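Local coordinates for succinylglutamate desuccinylase (PDB 2BCO), which probably hydrolyses N-succinyl-L-glutamate to succinate and L-glutamate in the last step of arginine breakdown by the succinyltransferase (AST) pathway, using one zinc ion per subunit, at residues V41-P46 and R90-I95; D186-E191 and T235-A240; R264-L269 and Q321-M326. All coordinates share one frame; numbering follows the deposited sequence.

Contact 1: residues V41-P46 and R90-I95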
loop_
_atom_site.group_PDB
_atom_site.type_symbol
_atom_site.label_atom_id
_atom_site.label_comp_id
_atom_site.label_asym_id
_atom_site.label_seq_id
_atom_site.Cartn_x
_atom_site.Cartn_y
_atom_site.Cartn_z
ATOM N N VAL A 41 9.646 13.587 -2.506
ATOM C CA VAL A 41 9.096 13.262 -3.811
ATOM C C VAL A 41 10.266 13.147 -4.782
ATOM O O VAL A 41 10.912 14.139 -5.110
ATOM C CB VAL A 41 8.111 14.351 -4.271
ATOM C CG1 VAL A 41 7.494 13.979 -5.614
ATOM C CG2 VAL A 41 7.019 14.530 -3.207
ATOM N N LEU A 42 10.549 11.929 -5.225
ATOM C CA LEU A 42 11.674 11.707 -6.125
ATOM C C LEU A 42 11.235 10.935 -7.356
ATOM O O LEU A 42 10.710 9.830 -7.238
ATOM C CB LEU A 42 12.767 10.904 -5.404
ATOM C CG LEU A 42 14.259 11.028 -5.779
ATOM C CD1 LEU A 42 14.928 9.652 -5.664
ATOM C CD2 LEU A 42 14.434 11.573 -7.186
ATOM N N GLU A 43 11.431 11.509 -8.536
ATOM C CA GLU A 43 11.077 10.798 -9.756
ATOM C C GLU A 43 12.343 10.199 -10.351
ATOM O O GLU A 43 13.407 10.812 -10.305
ATOM C CB GLU A 43 10.435 11.729 -10.777
ATOM C CG GLU A 43 9.837 10.976 -11.955
ATOM C CD GLU A 43 9.053 11.870 -12.886
ATOM O OE1 GLU A 43 8.151 12.596 -12.398
ATOM O OE2 GLU A 43 9.332 11.843 -14.102
ATOM N N VAL A 44 12.231 8.993 -10.889
ATOM C CA VAL A 44 13.372 8.331 -11.502
ATOM C C VAL A 44 12.938 7.934 -12.906
ATOM O O VAL A 44 11.989 7.173 -13.082
ATOM C CB VAL A 44 13.797 7.083 -10.687
ATOM C CG1 VAL A 44 15.045 6.458 -11.283
ATOM C CG2 VAL A 44 14.061 7.478 -9.245
ATOM N N ILE A 45 13.625 8.476 -13.905
ATOM C CA ILE A 45 13.311 8.195 -15.300
ATOM C C ILE A 45 14.429 7.367 -15.932
ATOM O O ILE A 45 15.609 7.657 -15.738
ATOM C CB ILE A 45 13.147 9.515 -16.096
ATOM C CG1 ILE A 45 12.027 10.357 -15.476
ATOM C CG2 ILE A 45 12.857 9.213 -17.569
ATOM C CD1 ILE A 45 11.821 11.704 -16.145
ATOM N N PRO A 46 14.067 6.319 -16.688
ATOM C CA PRO A 46 15.045 5.451 -17.349
ATOM C C PRO A 46 15.773 6.164 -18.488
ATOM O O PRO A 46 15.272 7.134 -19.053
ATOM C CB PRO A 46 14.190 4.298 -17.870
ATOM C CG PRO A 46 12.987 4.316 -16.989
ATOM C CD PRO A 46 12.710 5.780 -16.854
ATOM N N ARG A 90 9.909 3.931 -15.193
ATOM C CA ARG A 90 9.822 5.294 -14.689
ATOM C C ARG A 90 9.155 5.153 -13.322
ATOM O O ARG A 90 8.129 4.485 -13.201
ATOM C CB ARG A 90 8.975 6.145 -15.638
ATOM C CG ARG A 90 8.742 7.576 -15.175
ATOM C CD ARG A 90 8.337 8.461 -16.341
ATOM N NE ARG A 90 7.849 9.765 -15.905
ATOM C CZ ARG A 90 6.568 10.053 -15.704
ATOM N NH1 ARG A 90 5.638 9.131 -15.897
ATOM N NH2 ARG A 90 6.217 11.272 -15.321
ATOM N N CYS A 91 9.742 5.756 -12.292
ATOM C CA CYS A 91 9.192 5.649 -10.942
ATOM C C CYS A 91 9.022 6.989 -10.240
ATOM O O CYS A 91 9.694 7.968 -10.555
ATOM C CB CYS A 91 10.098 4.776 -10.064
ATOM S SG CYS A 91 10.562 3.162 -10.733
ATOM N N LEU A 92 8.111 7.013 -9.277
ATOM C CA LEU A 92 7.870 8.200 -8.476
ATOM C C LEU A 92 7.890 7.713 -7.034
ATOM O O LEU A 92 6.928 7.079 -6.584
ATOM C CB LEU A 92 6.506 8.824 -8.792
ATOM C CG LEU A 92 6.238 10.111 -7.997
ATOM C CD1 LEU A 92 7.213 11.180 -8.450
ATOM C CD2 LEU A 92 4.813 10.588 -8.190
ATOM N N PHE A 93 8.988 7.983 -6.326
ATOM C CA PHE A 93 9.132 7.565 -4.934
ATOM C C PHE A 93 8.586 8.627 -4.012
ATOM O O PHE A 93 8.923 9.814 -4.117
ATOM C CB PHE A 93 10.599 7.283 -4.576
ATOM C CG PHE A 93 11.176 6.072 -5.275
ATOM C CD1 PHE A 93 11.745 6.182 -6.535
ATOM C CD2 PHE A 93 11.121 4.818 -4.678
ATOM C CE1 PHE A 93 12.258 5.054 -7.200
ATOM C CE2 PHE A 93 11.630 3.680 -5.329
ATOM C CZ PHE A 93 12.199 3.805 -6.596
ATOM N N ILE A 94 7.746 8.200 -3.088
ATOM C CA ILE A 94 7.144 9.143 -2.188
ATOM C C ILE A 94 7.265 8.740 -0.731
ATOM O O ILE A 94 7.032 7.583 -0.367
ATOM C CB ILE A 94 5.633 9.326 -2.527
ATOM C CG1 ILE A 94 5.472 9.860 -3.952
ATOM C CG2 ILE A 94 4.974 10.275 -1.532
ATOM C CD1 ILE A 94 4.016 9.986 -4.382
ATOM N N ILE A 95 7.675 9.693 0.091
ATOM C CA ILE A 95 7.726 9.491 1.529
ATOM C C ILE A 95 6.679 10.524 1.931
ATOM O O ILE A 95 6.973 11.708 2.040
ATOM C CB ILE A 95 9.080 9.877 2.156
ATOM C CG1 ILE A 95 10.171 8.905 1.719
ATOM C CG2 ILE A 95 8.965 9.871 3.681
ATOM C CD1 ILE A 95 11.548 9.320 2.159
#
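Strands 41-45 and 90-95 are antiparallel neighbours in the central sheet of the zinc-dependent catalytic domain. L42 pairs with F93 and V44 with C91 as hydrogen-bonded pairs; the F93 N to L42 O bond is 2.7 Å long and lies in the carbonyl plane. V44 N instead reaches C91 O from above the C91 carbonyl plane, at 2.8 Å. On the face of L42, V44 and F93, CG2 of V44 meets the ring edge of F93 at CE1, 3.6 Å away. Helix 68-81 packs on this face through V73, I76 and I77, and L136 and F140 of helix 125-141 pack on the other, within the alpha/beta/alpha sandwich of the zinc-exopeptidase fold. That second face holds V41, E43 and L92; V41 and L92 lie side by side, pointing the same way, CG1 of V41 4.0 Å from CD1 of L92. E43, CG anti to the backbone N (chi1 -170°), crosses the extended R90 obliquely, carboxylate and guanidinium planes 89° apart. R90 NE makes a salt bridge with OE2 of E43 at 3.1 Å, from above the carboxylate plane, and NH2 adds a weak bond. Y37 holds the other oxygen of E43, and N55 and the F140 carbonyl bind R90 NH1.

Contact 2: residues D186-E191 and T235-A240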
loop_
_atom_site.group_PDB
_atom_site.type_symbol
_atom_site.label_atom_id
_atom_site.label_comp_id
_atom_site.label_asym_id
_atom_site.label_seq_id
_atom_site.Cartn_x
_atom_site.Cartn_y
_atom_site.Cartn_z
ATOM N N ASP A 186 3.068 -12.899 -6.305
ATOM C CA ASP A 186 3.638 -14.226 -6.138
ATOM C C ASP A 186 5.159 -14.183 -6.069
ATOM O O ASP A 186 5.766 -14.810 -5.204
ATOM C CB ASP A 186 3.166 -15.145 -7.276
ATOM C CG ASP A 186 1.658 -15.379 -7.252
ATOM O OD1 ASP A 186 1.115 -15.908 -8.239
ATOM O OD2 ASP A 186 1.011 -15.038 -6.242
ATOM N N SER A 187 5.775 -13.430 -6.967
ATOM C CA SER A 187 7.228 -13.330 -6.961
ATOM C C SER A 187 7.724 -12.677 -5.678
ATOM O O SER A 187 8.788 -13.035 -5.178
ATOM C CB SER A 187 7.721 -12.527 -8.169
ATOM O OG SER A 187 7.482 -13.241 -9.369
ATOM N N ALA A 188 6.945 -11.732 -5.148
ATOM C CA ALA A 188 7.311 -11.018 -3.924
ATOM C C ALA A 188 7.085 -11.862 -2.690
ATOM O O ALA A 188 7.530 -11.500 -1.609
ATOM C CB ALA A 188 6.517 -9.720 -3.805
ATOM N N HIS A 189 6.390 -12.981 -2.855
ATOM C CA HIS A 189 6.106 -13.882 -1.746
ATOM C C HIS A 189 5.098 -13.307 -0.757
ATOM O O HIS A 189 5.120 -13.649 0.428
ATOM C CB HIS A 189 7.395 -14.251 -1.009
ATOM C CG HIS A 189 8.251 -15.237 -1.739
ATOM N ND1 HIS A 189 8.093 -15.506 -3.084
ATOM C CD2 HIS A 189 9.289 -16.004 -1.326
ATOM C CE1 HIS A 189 8.993 -16.389 -3.465
ATOM N NE2 HIS A 189 9.735 -16.709 -2.416
ATOM N N ILE A 190 4.216 -12.437 -1.247
ATOM C CA ILE A 190 3.178 -11.850 -0.405
ATOM C C ILE A 190 2.211 -13.002 -0.156
ATOM O O ILE A 190 1.630 -13.562 -1.086
ATOM C CB ILE A 190 2.467 -10.689 -1.127
ATOM C CG1 ILE A 190 3.504 -9.624 -1.496
ATOM C CG2 ILE A 190 1.400 -10.078 -0.227
ATOM C CD1 ILE A 190 4.111 -8.897 -0.267
ATOM N N GLU A 191 2.063 -13.370 1.107
ATOM C CA GLU A 191 1.234 -14.500 1.490
ATOM C C GLU A 191 -0.230 -14.475 1.088
ATOM O O GLU A 191 -0.807 -15.525 0.819
ATOM C CB GLU A 191 1.367 -14.716 2.993
ATOM C CG GLU A 191 2.808 -14.996 3.402
ATOM C CD GLU A 191 3.001 -15.018 4.900
ATOM O OE1 GLU A 191 2.242 -15.741 5.581
ATOM O OE2 GLU A 191 3.917 -14.323 5.399
ATOM N N THR A 235 12.976 -9.526 2.549
ATOM C CA THR A 235 13.916 -9.761 1.465
ATOM C C THR A 235 13.253 -10.191 0.147
ATOM O O THR A 235 13.583 -9.669 -0.915
ATOM C CB THR A 235 14.962 -10.822 1.881
ATOM O OG1 THR A 235 15.670 -10.347 3.033
ATOM C CG2 THR A 235 15.948 -11.100 0.747
ATOM N N ALA A 236 12.326 -11.138 0.210
ATOM C CA ALA A 236 11.656 -11.612 -0.999
ATOM C C ALA A 236 10.888 -10.473 -1.674
ATOM O O ALA A 236 10.929 -10.311 -2.890
ATOM C CB ALA A 236 10.712 -12.766 -0.657
ATOM N N PHE A 237 10.181 -9.683 -0.882
ATOM C CA PHE A 237 9.452 -8.571 -1.453
ATOM C C PHE A 237 10.394 -7.564 -2.114
ATOM O O PHE A 237 10.157 -7.119 -3.239
ATOM C CB PHE A 237 8.638 -7.841 -0.378
ATOM C CG PHE A 237 8.195 -6.475 -0.802
ATOM C CD1 PHE A 237 7.074 -6.310 -1.599
ATOM C CD2 PHE A 237 8.938 -5.349 -0.447
ATOM C CE1 PHE A 237 6.695 -5.046 -2.039
ATOM C CE2 PHE A 237 8.569 -4.081 -0.884
ATOM C CZ PHE A 237 7.444 -3.933 -1.682
ATOM N N ASP A 238 11.441 -7.180 -1.390
ATOM C CA ASP A 238 12.399 -6.195 -1.880
ATOM C C ASP A 238 13.065 -6.588 -3.196
ATOM O O ASP A 238 13.309 -5.733 -4.053
ATOM C CB ASP A 238 13.467 -5.942 -0.811
ATOM C CG ASP A 238 14.497 -4.922 -1.243
ATOM O OD1 ASP A 238 14.133 -3.757 -1.473
ATOM O OD2 ASP A 238 15.681 -5.287 -1.354
ATOM N N LEU A 239 13.360 -7.877 -3.341
ATOM C CA LEU A 239 13.991 -8.414 -4.543
ATOM C C LEU A 239 12.983 -8.360 -5.688
ATOM O O LEU A 239 13.321 -8.007 -6.817
ATOM C CB LEU A 239 14.420 -9.859 -4.291
ATOM C CG LEU A 239 15.592 -10.436 -5.090
ATOM C CD1 LEU A 239 15.864 -11.859 -4.616
ATOM C CD2 LEU A 239 15.283 -10.427 -6.567
ATOM N N ALA A 240 11.740 -8.715 -5.387
ATOM C CA ALA A 240 10.690 -8.686 -6.395
ATOM C C ALA A 240 10.484 -7.231 -6.831
ATOM O O ALA A 240 10.281 -6.959 -8.009
ATOM C CB ALA A 240 9.394 -9.266 -5.830
HETATM O O HOH W 1 11.470 -12.547 -4.654
#
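H189 turns to positive phi (71°), and its CG, anti to the carbonyl carbon (chi1 -75°), swings the imidazole back over the helix end it has just left. There D186 O takes two bonds: one from H189 N and one from H189 ND1 at 3.2 Å, the latter nearly straight and in both the ring and carbonyl planes, which fixes the rotation of the ring. CB of A236 lies 3.6 Å from H189 CD2. The turn is a Schellman motif closing helix 179-188, and it brings that helix end against the first turns of helix 235-245, within the catalytic domain. Small residues make the approach close: A240 CB sits 3.3 Å from A188 CA and 3.5 Å from A188 CB. F237, CG anti to its backbone N (chi1 163°), lies alongside I190, with CD1 of the ring 4.2 Å from CD1 of I190 and 4.1 Å from CB of A188. Both side chains also rest on M218 of strand 214-220, which carries the predicted catalytic E219. A water donates to S187 O at 2.8 Å and to A236 O at 2.9 Å, so that it bridges the two backbones.

Contact 3: residues R264-L269 and Q321-M326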
loop_
_atom_site.group_PDB
_atom_site.type_symbol
_atom_site.label_atom_id
_atom_site.label_comp_id
_atom_site.label_asym_id
_atom_site.label_seq_id
_atom_site.Cartn_x
_atom_site.Cartn_y
_atom_site.Cartn_z
ATOM N N ARG A 264 -18.439 -10.432 4.236
ATOM C CA ARG A 264 -19.366 -9.377 4.610
ATOM C C ARG A 264 -18.657 -8.251 5.343
ATOM O O ARG A 264 -17.558 -8.426 5.877
ATOM C CB ARG A 264 -20.521 -9.934 5.449
ATOM C CG ARG A 264 -20.128 -10.695 6.692
ATOM C CD ARG A 264 -21.241 -11.668 7.068
ATOM N NE ARG A 264 -20.951 -12.398 8.297
ATOM C CZ ARG A 264 -21.032 -11.872 9.513
ATOM N NH1 ARG A 264 -21.400 -10.609 9.669
ATOM N NH2 ARG A 264 -20.734 -12.607 10.573
ATOM N N THR A 265 -19.289 -7.085 5.338
ATOM C CA THR A 265 -18.738 -5.904 5.982
ATOM C C THR A 265 -19.547 -5.585 7.242
ATOM O O THR A 265 -20.773 -5.524 7.197
ATOM C CB THR A 265 -18.755 -4.702 5.000
ATOM O OG1 THR A 265 -18.125 -3.565 5.607
ATOM C CG2 THR A 265 -20.179 -4.346 4.623
ATOM N N ILE A 266 -18.853 -5.399 8.363
ATOM C CA ILE A 266 -19.495 -5.100 9.641
ATOM C C ILE A 266 -19.616 -3.591 9.869
ATOM O O ILE A 266 -18.623 -2.867 9.818
ATOM C CB ILE A 266 -18.692 -5.711 10.821
ATOM C CG1 ILE A 266 -18.500 -7.215 10.607
ATOM C CG2 ILE A 266 -19.405 -5.435 12.138
ATOM C CD1 ILE A 266 -19.791 -7.993 10.439
ATOM N N VAL A 267 -20.831 -3.124 10.136
ATOM C CA VAL A 267 -21.068 -1.703 10.374
ATOM C C VAL A 267 -21.644 -1.445 11.769
ATOM O O VAL A 267 -22.623 -2.076 12.166
ATOM C CB VAL A 267 -22.052 -1.122 9.334
ATOM C CG1 VAL A 267 -22.175 0.383 9.520
ATOM C CG2 VAL A 267 -21.589 -1.464 7.923
ATOM N N ARG A 268 -21.036 -0.515 12.504
ATOM C CA ARG A 268 -21.495 -0.170 13.853
ATOM C C ARG A 268 -22.827 0.579 13.815
ATOM O O ARG A 268 -22.921 1.684 13.274
ATOM C CB ARG A 268 -20.446 0.687 14.569
ATOM C CG ARG A 268 -20.814 1.083 15.998
ATOM C CD ARG A 268 -19.665 1.833 16.652
ATOM N NE ARG A 268 -19.895 2.142 18.063
ATOM C CZ ARG A 268 -18.949 2.592 18.890
ATOM N NH1 ARG A 268 -17.710 2.785 18.446
ATOM N NH2 ARG A 268 -19.233 2.849 20.161
ATOM N N LEU A 269 -23.852 -0.036 14.400
ATOM C CA LEU A 269 -25.191 0.539 14.438
ATOM C C LEU A 269 -25.520 1.281 15.730
ATOM O O LEU A 269 -26.213 2.298 15.701
ATOM C CB LEU A 269 -26.237 -0.558 14.212
ATOM C CG LEU A 269 -26.873 -0.677 12.826
ATOM C CD1 LEU A 269 -27.778 0.528 12.581
ATOM C CD2 LEU A 269 -25.794 -0.781 11.755
ATOM N N GLN A 321 -19.968 3.828 10.532
ATOM C CA GLN A 321 -18.812 3.452 9.716
ATOM C C GLN A 321 -18.554 1.952 9.882
ATOM O O GLN A 321 -19.175 1.305 10.726
ATOM C CB GLN A 321 -17.573 4.239 10.152
ATOM C CG GLN A 321 -17.693 5.741 9.975
ATOM C CD GLN A 321 -17.868 6.142 8.525
ATOM O OE1 GLN A 321 -16.971 5.941 7.699
ATOM N NE2 GLN A 321 -19.027 6.709 8.202
ATOM N N ARG A 322 -17.644 1.390 9.091
ATOM C CA ARG A 322 -17.377 -0.039 9.207
ATOM C C ARG A 322 -16.398 -0.332 10.330
ATOM O O ARG A 322 -15.393 0.363 10.492
ATOM C CB ARG A 322 -16.856 -0.621 7.889
ATOM C CG ARG A 322 -15.365 -0.482 7.620
ATOM C CD ARG A 322 -14.994 -1.420 6.478
ATOM N NE ARG A 322 -13.605 -1.308 6.043
ATOM C CZ ARG A 322 -12.552 -1.504 6.830
ATOM N NH1 ARG A 322 -12.718 -1.819 8.114
ATOM N NH2 ARG A 322 -11.328 -1.396 6.326
ATOM N N ALA A 323 -16.710 -1.368 11.105
ATOM C CA ALA A 323 -15.884 -1.773 12.234
ATOM C C ALA A 323 -14.991 -2.964 11.910
ATOM O O ALA A 323 -14.014 -3.220 12.615
ATOM C CB ALA A 323 -16.771 -2.106 13.417
ATOM N N ALA A 324 -15.322 -3.690 10.849
ATOM C CA ALA A 324 -14.528 -4.855 10.468
ATOM C C ALA A 324 -14.902 -5.456 9.118
ATOM O O ALA A 324 -15.950 -5.162 8.539
ATOM C CB ALA A 324 -14.637 -5.935 11.552
ATOM N N LEU A 325 -14.015 -6.315 8.636
ATOM C CA LEU A 325 -14.197 -7.009 7.376
ATOM C C LEU A 325 -14.182 -8.488 7.711
ATOM O O LEU A 325 -13.402 -8.928 8.545
ATOM C CB LEU A 325 -13.040 -6.683 6.433
ATOM C CG LEU A 325 -13.312 -6.027 5.073
ATOM C CD1 LEU A 325 -14.620 -5.251 5.072
ATOM C CD2 LEU A 325 -12.144 -5.104 4.745
HETATM N N MSE A 326 -15.079 -9.248 7.106
HETATM C CA MSE A 326 -15.106 -10.688 7.312
HETATM C C MSE A 326 -14.730 -11.208 5.935
HETATM O O MSE A 326 -15.389 -10.899 4.946
HETATM C CB MSE A 326 -16.505 -11.167 7.700
HETATM C CG MSE A 326 -17.007 -10.652 9.039
HETATM SE SE MSE A 326 -15.926 -11.261 10.509
HETATM C CE MSE A 326 -16.851 -12.924 10.888
#
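R264 and M326, the latter a selenomethionine, lie side by side and point the same way from an antiparallel hydrogen-bonded pair. CG of R264 takes the crowded position between backbone N and carbonyl carbon (chi1 55°), and the chain then extends to NE. CG of M326, anti to the carbonyl carbon, lies 4.2 Å above the centre of one guanidinium face, its chain then bending at chi2 and chi3. The aliphatic parts touch, R264 CG 3.8 Å from M326 CB, while E308 holds NE of the arginine in a salt bridge. I266 crosses M326 obliquely on the same face; CG1 of I266 is 4.1 Å from CG of M326, and CB of I266 packs on CB of A324. On the face of T265 and L325, OG1 of T265 stands anti to the backbone N and lies 3.9 Å from CD1 of L325. R322 crosses T265 at about a right angle, and one face of its guanidinium receives CD2 of L325, set toward the rim. In the backbone, A324 O accepts I266 N at 2.9 Å, yet I266 O accepts A323 N at 2.8 Å, both donors above the carbonyl planes. The register slips by one between I266 and V267, and R268 N continues the pairing to Q321 O at 3.2 Å. A323 and A324 together facing I266 form a classic beta bulge, here in the AstE/AspA barrel-sandwich hybrid domain.

The three contacts follow one another along the chain without touching, and they illustrate how chemistry varies with place in the fold. Contact 1 is buried, its regular strand pairing lying between helices on both faces, with its charged pair at one end. Contact 2, its centre about 21 Å from that of contact 1, is partly buried and joins helix ends by alanine packing and a water. Helix 68-81 borders both, touching F93 in one and F237 in the other. Contact 3, about 36 Å from contact 1 between centres and on the opposite side of the chain's centre, again pairs antiparallel strands, but more exposed, with a bulge and arginines lying against apolar chains.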